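Local coordinates for protein GLB-12 (Caenorhabditis elegans, PDB 4BJA), which binds heme b as a globin, probably acts in redox signalling and may also bind oxygen, at residues I57-D60 and I61-I65; W117-V120 and R121-R125; Q130-L133 and E134-N138. The protein carries 1 engineered substitution. All blocks are in the same frame, centred on the assembly; numbering follows the deposited sequence.

Contact 1: I57-D60 and I61-I65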
loop_
_atom_site.group_PDB
_atom_site.type_symbol
_atom_site.label_atom_id
_atom_site.label_comp_id
_atom_site.label_asym_id
_atom_site.label_seq_id
_atom_site.Cartn_x
_atom_site.Cartn_y
_atom_site.Cartn_z
ATOM N N ILE A 57 -3.326 25.398 7.665
ATOM C CA ILE A 57 -4.155 24.275 7.257
ATOM C C ILE A 57 -4.778 23.571 8.485
ATOM O O ILE A 57 -5.956 23.222 8.469
ATOM C CB ILE A 57 -3.399 23.312 6.296
ATOM C CG1 ILE A 57 -3.063 24.063 4.994
ATOM C CG2 ILE A 57 -4.258 21.994 6.013
ATOM C CD1 ILE A 57 -2.113 23.364 4.050
ATOM N N PHE A 58 -4.011 23.362 9.563
ATOM C CA PHE A 58 -4.590 22.816 10.764
ATOM C C PHE A 58 -5.647 23.755 11.358
ATOM O O PHE A 58 -6.624 23.277 11.913
ATOM C CB PHE A 58 -3.515 22.438 11.810
ATOM C CG PHE A 58 -3.095 21.023 11.669
ATOM C CD1 PHE A 58 -3.928 20.001 12.114
ATOM C CD2 PHE A 58 -1.899 20.716 11.000
ATOM C CE1 PHE A 58 -3.533 18.626 11.983
ATOM C CE2 PHE A 58 -1.518 19.354 10.852
ATOM C CZ PHE A 58 -2.318 18.340 11.334
ATOM N N LEU A 59 -5.446 25.062 11.238
ATOM C CA LEU A 59 -6.502 25.988 11.720
ATOM C C LEU A 59 -7.785 25.752 10.909
ATOM O O LEU A 59 -8.863 25.599 11.481
ATOM C CB LEU A 59 -6.058 27.439 11.643
ATOM C CG LEU A 59 -5.025 27.875 12.695
ATOM C CD1 LEU A 59 -4.486 29.266 12.378
ATOM C CD2 LEU A 59 -5.599 27.835 14.111
ATOM N N ASP A 60 -7.676 25.649 9.585
ATOM C CA ASP A 60 -8.877 25.271 8.796
ATOM C C ASP A 60 -9.483 23.916 9.195
ATOM O O ASP A 60 -10.675 23.776 9.317
ATOM C CB ASP A 60 -8.536 25.231 7.310
ATOM C CG ASP A 60 -8.287 26.596 6.731
ATOM O OD1 ASP A 60 -8.485 27.612 7.426
ATOM O OD2 ASP A 60 -7.882 26.657 5.537
ATOM N N ILE A 61 -8.654 22.893 9.405
ATOM C CA ILE A 61 -9.164 21.601 9.805
ATOM C C ILE A 61 -10.030 21.663 11.077
ATOM O O ILE A 61 -11.161 21.138 11.103
ATOM C CB ILE A 61 -8.002 20.619 10.059
ATOM C CG1 ILE A 61 -7.373 20.236 8.694
ATOM C CG2 ILE A 61 -8.515 19.357 10.786
ATOM C CD1 ILE A 61 -6.009 19.496 8.843
ATOM N N VAL A 62 -9.498 22.269 12.140
ATOM C CA VAL A 62 -10.208 22.242 13.411
ATOM C C VAL A 62 -11.344 23.269 13.462
ATOM O O VAL A 62 -12.318 23.069 14.169
ATOM C CB VAL A 62 -9.281 22.381 14.629
ATOM C CG1 VAL A 62 -8.190 21.284 14.530
ATOM C CG2 VAL A 62 -8.700 23.753 14.727
ATOM N N ASN A 63 -11.233 24.348 12.713
ATOM C CA ASN A 63 -12.298 25.349 12.813
ATOM C C ASN A 63 -13.393 25.170 11.792
ATOM O O ASN A 63 -14.566 25.497 12.084
ATOM C CB ASN A 63 -11.723 26.750 12.660
ATOM C CG ASN A 63 -10.991 27.194 13.879
ATOM O OD1 ASN A 63 -11.617 27.583 14.897
ATOM N ND2 ASN A 63 -9.657 27.209 13.788
ATOM N N ASP A 64 -13.033 24.718 10.597
ATOM C CA ASP A 64 -14.003 24.699 9.492
ATOM C C ASP A 64 -14.436 23.309 9.085
ATOM O O ASP A 64 -15.552 23.101 8.656
ATOM C CB ASP A 64 -13.439 25.462 8.270
ATOM C CG ASP A 64 -12.977 26.857 8.614
ATOM O OD1 ASP A 64 -13.731 27.621 9.253
ATOM O OD2 ASP A 64 -11.875 27.233 8.183
ATOM N N ILE A 65 -13.550 22.321 9.208
ATOM C CA ILE A 65 -13.829 21.057 8.567
ATOM C C ILE A 65 -14.226 19.998 9.553
ATOM O O ILE A 65 -15.237 19.323 9.362
ATOM C CB ILE A 65 -12.594 20.575 7.725
ATOM C CG1 ILE A 65 -12.112 21.670 6.756
ATOM C CG2 ILE A 65 -12.949 19.265 7.017
ATOM C CD1 ILE A 65 -13.121 22.056 5.654
#

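Contact 2: W117-V120 and R121-R125. With HEM (protoporphyrin IX containing Fe), chain B; SO4 (sulfate ion), chain C.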
loop_
_atom_site.group_PDB
_atom_site.type_symbol
_atom_site.label_atom_id
_atom_site.label_comp_id
_atom_site.label_asym_id
_atom_site.label_seq_id
_atom_site.Cartn_x
_atom_site.Cartn_y
_atom_site.Cartn_z
ATOM N N TRP A 117 9.261 4.555 5.070
ATOM C CA TRP A 117 8.136 3.664 5.380
ATOM C C TRP A 117 8.033 3.390 6.872
ATOM O O TRP A 117 6.932 3.399 7.471
ATOM C CB TRP A 117 8.290 2.383 4.529
ATOM C CG TRP A 117 7.092 1.507 4.486
ATOM C CD1 TRP A 117 5.751 1.854 4.688
ATOM C CD2 TRP A 117 7.101 0.128 4.147
ATOM N NE1 TRP A 117 4.957 0.734 4.506
ATOM C CE2 TRP A 117 5.765 -0.336 4.191
ATOM C CE3 TRP A 117 8.130 -0.774 3.822
ATOM C CZ2 TRP A 117 5.419 -1.666 3.893
ATOM C CZ3 TRP A 117 7.776 -2.114 3.535
ATOM C CH2 TRP A 117 6.436 -2.531 3.575
ATOM N N GLN A 118 9.186 3.144 7.507
ATOM C CA GLN A 118 9.182 2.880 8.948
ATOM C C GLN A 118 8.595 4.065 9.750
ATOM O O GLN A 118 7.856 3.853 10.717
ATOM C CB GLN A 118 10.588 2.620 9.469
ATOM C CG GLN A 118 11.135 1.218 9.074
ATOM C CD GLN A 118 12.622 1.088 9.413
ATOM O OE1 GLN A 118 13.321 2.088 9.589
ATOM N NE2 GLN A 118 13.101 -0.134 9.497
ATOM N N LEU A 119 8.978 5.275 9.363
ATOM C CA LEU A 119 8.474 6.519 10.008
ATOM C C LEU A 119 6.955 6.565 9.917
ATOM O O LEU A 119 6.258 6.814 10.923
ATOM C CB LEU A 119 9.114 7.758 9.372
ATOM C CG LEU A 119 8.522 9.114 9.866
ATOM C CD1 LEU A 119 8.715 9.319 11.369
ATOM C CD2 LEU A 119 9.133 10.279 9.114
ATOM N N VAL A 120 6.435 6.285 8.740
ATOM C CA VAL A 120 4.965 6.414 8.577
ATOM C C VAL A 120 4.230 5.347 9.394
ATOM O O VAL A 120 3.270 5.645 10.107
ATOM C CB VAL A 120 4.575 6.355 7.098
ATOM C CG1 VAL A 120 3.051 6.372 6.951
ATOM C CG2 VAL A 120 5.237 7.483 6.300
ATOM N N ARG A 121 4.703 4.101 9.362
ATOM C CA ARG A 121 4.023 3.066 10.113
ATOM C C ARG A 121 4.182 3.269 11.629
ATOM O O ARG A 121 3.241 3.020 12.364
ATOM C CB ARG A 121 4.483 1.691 9.623
ATOM C CG ARG A 121 4.007 1.469 8.179
ATOM C CD ARG A 121 3.970 0.052 7.738
ATOM N NE ARG A 121 3.054 -0.796 8.489
ATOM C CZ ARG A 121 1.897 -1.297 8.040
ATOM N NH1 ARG A 121 1.394 -0.990 6.839
ATOM N NH2 ARG A 121 1.233 -2.121 8.827
ATOM N N LYS A 122 5.330 3.758 12.086
ATOM C CA LYS A 122 5.574 3.984 13.510
ATOM C C LYS A 122 4.635 5.076 14.005
ATOM O O LYS A 122 4.132 5.026 15.153
ATOM C CB LYS A 122 7.034 4.431 13.773
ATOM C CG LYS A 122 7.265 4.710 15.252
ATOM C CD LYS A 122 8.721 4.945 15.593
ATOM C CE LYS A 122 8.879 5.146 17.137
ATOM N NZ LYS A 122 10.287 5.272 17.534
ATOM N N THR A 123 4.440 6.070 13.147
ATOM C CA THR A 123 3.568 7.217 13.508
ATOM C C THR A 123 2.132 6.728 13.580
ATOM O O THR A 123 1.391 7.070 14.514
ATOM C CB THR A 123 3.778 8.359 12.505
ATOM O OG1 THR A 123 5.162 8.734 12.518
ATOM C CG2 THR A 123 2.949 9.623 12.833
ATOM N N GLY A 124 1.724 5.900 12.611
ATOM C CA GLY A 124 0.386 5.296 12.634
ATOM C C GLY A 124 0.147 4.512 13.928
ATOM O O GLY A 124 -0.874 4.701 14.628
ATOM N N ARG A 125 1.097 3.643 14.282
ATOM C CA ARG A 125 0.982 2.841 15.502
ATOM C C ARG A 125 0.910 3.699 16.755
ATOM O O ARG A 125 0.168 3.361 17.680
ATOM C CB ARG A 125 2.193 1.873 15.641
ATOM C CG ARG A 125 2.277 0.849 14.515
ATOM C CD ARG A 125 3.222 -0.324 14.881
ATOM N NE ARG A 125 4.503 0.166 15.379
ATOM C CZ ARG A 125 5.556 0.454 14.614
ATOM N NH1 ARG A 125 5.506 0.300 13.290
ATOM N NH2 ARG A 125 6.682 0.884 15.182
HETATM C CHA HEM B . 1.181 13.111 17.824
HETATM C CHB HEM B . 1.647 13.248 13.006
HETATM C CHC HEM B . -3.122 12.872 12.529
HETATM C CHD HEM B . -3.621 13.539 17.273
HETATM C C1A HEM B . 1.700 13.121 16.575
HETATM C C2A HEM B . 3.114 13.052 16.252
HETATM C C3A HEM B . 3.208 13.094 14.912
HETATM C C4A HEM B . 1.875 13.199 14.361
HETATM C CMA HEM B . 4.484 13.068 14.028
HETATM C CAA HEM B . 4.260 12.925 17.310
HETATM C CBA HEM B . 5.037 11.612 17.134
HETATM C CGA HEM B . 4.096 10.514 17.358
HETATM O O1A HEM B . 3.362 10.554 18.386
HETATM O O2A HEM B . 4.067 9.630 16.462
HETATM C C1B HEM B . 0.391 13.093 12.500
HETATM C C2B HEM B . 0.087 12.870 11.091
HETATM C C3B HEM B . -1.206 12.760 10.968
HETATM C C4B HEM B . -1.789 12.923 12.276
HETATM C CMB HEM B . 1.133 12.759 9.970
HETATM C CAB HEM B . -1.934 12.474 9.628
HETATM C CBB HEM B . -3.200 12.788 9.505
HETATM C C1C HEM B . -3.666 13.003 13.761
HETATM C C2C HEM B . -5.078 12.994 14.051
HETATM C C3C HEM B . -5.223 13.167 15.353
HETATM C C4C HEM B . -3.913 13.332 15.942
HETATM C CMC HEM B . -6.190 12.772 12.998
HETATM C CAC HEM B . -6.587 13.220 16.081
HETATM C CBC HEM B . -6.600 12.883 17.359
HETATM C C1D HEM B . -2.392 13.564 17.829
HETATM C C2D HEM B . -2.115 13.933 19.185
HETATM C C3D HEM B . -0.636 13.792 19.351
HETATM C C4D HEM B . -0.146 13.345 18.078
HETATM C CMD HEM B . -3.105 14.386 20.283
HETATM C CAD HEM B . 0.191 14.097 20.614
HETATM C CBD HEM B . 0.842 15.472 20.385
HETATM C CGD HEM B . -0.124 16.654 20.371
HETATM O O1D HEM B . -1.241 16.588 20.927
HETATM O O2D HEM B . 0.257 17.688 19.806
HETATM N NA HEM B . 0.956 13.225 15.393
HETATM N NB HEM B . -0.795 13.124 13.228
HETATM N NC HEM B . -2.994 13.214 14.947
HETATM N ND HEM B . -1.192 13.231 17.191
HETATM FE FE HEM B . -0.986 13.217 15.205
HETATM S S SO4 C . 3.790 -2.605 11.284
HETATM O O1 SO4 C . 2.648 -3.435 10.886
HETATM O O2 SO4 C . 3.265 -1.272 11.538
HETATM O O3 SO4 C . 4.406 -3.153 12.476
HETATM O O4 SO4 C . 4.808 -2.536 10.222
HETATM O O HOH W 1 7.882 1.123 11.946
#

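Contact 3: Q130-L133 and E134-N138. With HEM (protoporphyrin IX containing Fe), chain B; ACT (acetate ion), chain E.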
loop_
_atom_site.group_PDB
_atom_site.type_symbol
_atom_site.label_atom_id
_atom_site.label_comp_id
_atom_site.label_asym_id
_atom_site.label_seq_id
_atom_site.Cartn_x
_atom_site.Cartn_y
_atom_site.Cartn_z
ATOM N N GLN A 130 -3.788 7.730 21.483
ATOM C CA GLN A 130 -4.748 8.830 21.528
ATOM C C GLN A 130 -6.124 8.253 21.706
ATOM O O GLN A 130 -6.650 7.597 20.821
ATOM C CB GLN A 130 -4.689 9.695 20.257
ATOM C CG GLN A 130 -3.322 10.321 19.948
ATOM C CD GLN A 130 -2.654 10.999 21.149
ATOM O OE1 GLN A 130 -3.326 11.485 22.055
ATOM N NE2 GLN A 130 -1.320 11.056 21.134
ATOM N N GLY A 131 -6.715 8.479 22.875
ATOM C CA GLY A 131 -7.973 7.809 23.203
ATOM C C GLY A 131 -9.084 8.158 22.228
ATOM O O GLY A 131 -9.898 7.298 21.899
ATOM N N PHE A 132 -9.100 9.407 21.750
ATOM C CA PHE A 132 -10.114 9.847 20.809
ATOM C C PHE A 132 -10.017 8.967 19.572
ATOM O O PHE A 132 -11.015 8.508 19.048
ATOM C CB PHE A 132 -9.933 11.312 20.407
ATOM C CG PHE A 132 -10.846 11.740 19.304
ATOM C CD1 PHE A 132 -12.133 12.219 19.582
ATOM C CD2 PHE A 132 -10.435 11.684 17.968
ATOM C CE1 PHE A 132 -12.989 12.622 18.523
ATOM C CE2 PHE A 132 -11.268 12.073 16.934
ATOM C CZ PHE A 132 -12.580 12.542 17.212
ATOM N N LEU A 133 -8.800 8.730 19.103
ATOM C CA LEU A 133 -8.666 7.921 17.898
ATOM C C LEU A 133 -8.917 6.442 18.174
ATOM O O LEU A 133 -9.532 5.766 17.365
ATOM C CB LEU A 133 -7.280 8.119 17.267
ATOM C CG LEU A 133 -7.035 9.488 16.631
ATOM C CD1 LEU A 133 -5.572 9.589 16.222
ATOM C CD2 LEU A 133 -7.934 9.680 15.387
ATOM N N GLU A 134 -8.410 5.927 19.297
ATOM C CA GLU A 134 -8.663 4.528 19.660
ATOM C C GLU A 134 -10.162 4.219 19.653
ATOM O O GLU A 134 -10.610 3.205 19.112
ATOM C CB GLU A 134 -8.035 4.227 21.023
ATOM C CG GLU A 134 -7.506 2.822 21.138
ATOM C CD GLU A 134 -8.361 1.934 21.991
ATOM O OE1 GLU A 134 -9.611 2.076 21.985
ATOM O OE2 GLU A 134 -7.759 1.074 22.691
ATOM N N GLN A 135 -10.940 5.131 20.220
ATOM C CA GLN A 135 -12.387 5.004 20.248
ATOM C C GLN A 135 -13.096 5.290 18.926
ATOM O O GLN A 135 -14.051 4.599 18.591
ATOM C CB GLN A 135 -12.983 5.902 21.360
ATOM C CG GLN A 135 -12.999 5.207 22.724
ATOM C CD GLN A 135 -14.184 5.607 23.616
ATOM O OE1 GLN A 135 -15.035 6.426 23.238
ATOM N NE2 GLN A 135 -14.236 5.020 24.817
ATOM N N ASN A 136 -12.647 6.304 18.184
ATOM C CA ASN A 136 -13.435 6.817 17.058
ATOM C C ASN A 136 -12.917 6.557 15.658
ATOM O O ASN A 136 -13.670 6.661 14.707
ATOM C CB ASN A 136 -13.700 8.310 17.218
ATOM C CG ASN A 136 -14.441 8.612 18.521
ATOM O OD1 ASN A 136 -15.528 8.087 18.747
ATOM N ND2 ASN A 136 -13.844 9.407 19.379
ATOM N N GLN A 137 -11.622 6.267 15.530
ATOM C CA GLN A 137 -11.068 5.951 14.215
ATOM C C GLN A 137 -11.759 4.729 13.627
ATOM O O GLN A 137 -11.801 3.680 14.276
ATOM C CB GLN A 137 -9.573 5.672 14.342
ATOM C CG GLN A 137 -8.929 5.125 13.031
ATOM C CD GLN A 137 -8.833 6.173 11.955
ATOM O OE1 GLN A 137 -9.241 7.321 12.149
ATOM N NE2 GLN A 137 -8.279 5.789 10.792
ATOM N N ASN A 138 -12.297 4.868 12.421
ATOM C CA ASN A 138 -13.242 3.887 11.892
ATOM C C ASN A 138 -13.371 4.006 10.378
ATOM O O ASN A 138 -14.036 4.912 9.864
ATOM C CB ASN A 138 -14.612 4.079 12.575
ATOM C CG ASN A 138 -15.627 3.015 12.192
ATOM O OD1 ASN A 138 -16.704 2.924 12.803
ATOM N ND2 ASN A 138 -15.302 2.204 11.196
HETATM C CHA HEM B . 1.181 13.111 17.824
HETATM C CHB HEM B . 1.647 13.248 13.006
HETATM C CHC HEM B . -3.122 12.872 12.529
HETATM C CHD HEM B . -3.621 13.539 17.273
HETATM C C1A HEM B . 1.700 13.121 16.575
HETATM C C2A HEM B . 3.114 13.052 16.252
HETATM C C3A HEM B . 3.208 13.094 14.912
HETATM C C4A HEM B . 1.875 13.199 14.361
HETATM C CMA HEM B . 4.484 13.068 14.028
HETATM C CAA HEM B . 4.260 12.925 17.310
HETATM C CBA HEM B . 5.037 11.612 17.134
HETATM C CGA HEM B . 4.096 10.514 17.358
HETATM O O1A HEM B . 3.362 10.554 18.386
HETATM O O2A HEM B . 4.067 9.630 16.462
HETATM C C1B HEM B . 0.391 13.093 12.500
HETATM C C2B HEM B . 0.087 12.870 11.091
HETATM C C3B HEM B . -1.206 12.760 10.968
HETATM C C4B HEM B . -1.789 12.923 12.276
HETATM C CMB HEM B . 1.133 12.759 9.970
HETATM C CAB HEM B . -1.934 12.474 9.628
HETATM C CBB HEM B . -3.200 12.788 9.505
HETATM C C1C HEM B . -3.666 13.003 13.761
HETATM C C2C HEM B . -5.078 12.994 14.051
HETATM C C3C HEM B . -5.223 13.167 15.353
HETATM C C4C HEM B . -3.913 13.332 15.942
HETATM C CMC HEM B . -6.190 12.772 12.998
HETATM C CAC HEM B . -6.587 13.220 16.081
HETATM C CBC HEM B . -6.600 12.883 17.359
HETATM C C1D HEM B . -2.392 13.564 17.829
HETATM C C2D HEM B . -2.115 13.933 19.185
HETATM C C3D HEM B . -0.636 13.792 19.351
HETATM C C4D HEM B . -0.146 13.345 18.078
HETATM C CMD HEM B . -3.105 14.386 20.283
HETATM C CAD HEM B . 0.191 14.097 20.614
HETATM C CBD HEM B . 0.842 15.472 20.385
HETATM C CGD HEM B . -0.124 16.654 20.371
HETATM O O1D HEM B . -1.241 16.588 20.927
HETATM O O2D HEM B . 0.257 17.688 19.806
HETATM N NA HEM B . 0.956 13.225 15.393
HETATM N NB HEM B . -0.795 13.124 13.228
HETATM N NC HEM B . -2.994 13.214 14.947
HETATM N ND HEM B . -1.192 13.231 17.191
HETATM FE FE HEM B . -0.986 13.217 15.205
HETATM C C ACT E . 1.810 12.010 23.187
HETATM O O ACT E . 1.713 11.120 22.336
HETATM O OXT ACT E . 2.776 12.786 23.005
HETATM C CH3 ACT E . 0.831 12.047 24.292
#

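Contact 1: I57-D60 and I61-I65
Ile57 to Ile65 form the last turns of helix 50-65, the B helix of the globin fold, and the backbone bonds show where its regular alpha pattern begins to widen. Ile61 N donates to Ile57 O at 2.9 Å and Val62 N to Phe58 O at 3.1 Å, both with ordinary i to i+4 spacing. Near the end, Asp60 O takes Asp64 N at 2.8 Å and also a weak bond from Ile65 N at 3.2 Å; this second, i to i+5 donor is the evidence for a pi-type turn.

Leu59 O is gripped twice, by Asn63 N and by the amide ND2 of the same residue, which folds back to 2.9 Å. Asn63 CG stands beside its own backbone N (chi1 -75°), and this brings ND2 level with the carbonyl one turn earlier, which lies close to the amide plane. On the buried side Ile61 CD1 lies over one face of the Phe58 ring, 4.2 Å from the centroid and 23° off the normal: a CH-pi contact. Phe58 also meets other rings, so it is a second-shell residue packed on the axial ligand His92 and on Phe96 of helix 87-108, with Phe152 of helix 144-160 alongside.

Two aspartates lie on the outer flank. Asp60 makes salt bridges with Arg155 and, through OD1, with Arg80; the latter also has a weak, long ion pair with Asp64 and probably offsets the repulsion between the two carboxylates, whose atoms Asp60 OD1 and Asp64 OD2 stand 3.5 Å apart.

Contact 2: W117-V120 and R121-R125
Trp117 and Arg121 lead a set of i to i+4 pairs along helix 113-126, the F helix of the globin fold. Four backbone bonds define its alpha-helical geometry, from Arg121 N to Trp117 O through to Gly124 N to Val120 O. Leu119 O takes an extra one: Thr123 OG1 donates to it at 2.7 Å, from the face of the carbonyl plane opposite to Thr123 N. With OG1 beside its own backbone N (chi1 -58°), the methyl CG2 is left facing the heme, 3.8 Å from the propionate atom O2A. Thr123 O in turn holds ND1 of the axial ligand His127.

In van der Waals packing, the aliphatic part of Arg121 runs alongside the indole, CD approaching Trp117 NE1 obliquely to 3.4 Å. It is the methylenes CG and CD that touch the indole; the guanidinium, turned 81° from the ring, reaches on to a sulfate.

Ionic contacts gather at this sulfate, probably from the crystallisation liquor. Arg121 NH2 reaches O1 at 2.8 Å and its NE reaches O2 at 3.1 Å, while Arg125 NH1 adds a bond to O2 at 3.3 Å from the edge of its guanidinium. A water links Arg125 NH1 to Gln118 O.

Gln202 OE1, on helix 185-214, accepts from both Trp117 NE1 and Arg121 NH1. Val120 packs on Met203 of that helix and on Leu103 of helix 87-108, joining helix 113-126 to both.

Contact 3: Q130-L133 and E134-N138
Gln130, at the N-cap position of the short helix 131-136, bonds Glu134 in its first turn; the helix follows the F helix and the axial ligand His127 on the proximal side of the globin heme pocket. The carbonyl O of Gln130 takes Glu134 N at 2.9 Å, almost straight at 172°; Gln135 N repeats the bond to Gly131 O. With its chain bent at chi2 (-47°), Gln130 lays its amide against pyrrole ring D, with CD 3.5 Å from the heme methyl CMD and NE2 3.3 Å from C3D. NE2 also makes a weak bond to a bound acetate, probably a crystallisation component. Cut back to an alanine, this position would probably leave that face of ring D without the amide lying over it, and the acetate without that weak donor.

Leu133 is an apolar partner of the heme: its CG lies 3.5 Å from the vinyl carbon CBC, while its side chain also touches His127 and Phe207. Phe132 brushes the same vinyl group obliquely, CD2 4.1 Å from CBC, and its ring meets that of Tyr144 edge to face. Over one face of the same ring sits Asn136 ND2, 3.2 Å above the plane and displaced toward the rim, with the amide turned 57° from the ring. ND2 is drawn back there alongside Phe132 O, to which it makes a weak bond at 3.0 Å, while Asn136 N bonds the same oxygen.

Beyond the helix, Gln137 is fixed by Tyr144 N and Asn143 OD1 at its amide, and Arg211 binds both Glu134 O and Gln137 O. The last turn closes with Gln137 N donating to Leu133 O at 2.8 Å.

All three contacts are local, i to i+4 or i+5, yet they stand at different places round one heme. Contact 2 is the most buried and, with contact 3, touches the cofactor directly; their helices follow each other in the chain on the His127 side, with centres 17 Å apart. Contact 1 belongs to helix 50-65 on the His92 side, about 24 Å from contact 2 between centres, and meets the heme pocket through a second-shell aromatic. Their chemistry differs accordingly: arginines round a sulfate probably from the crystallisation liquor in 117-125, an amide and a leucine against the porphyrin in 130-138, and aspartates on the outer flank of 57-65, one of them salt-bridged to arginines.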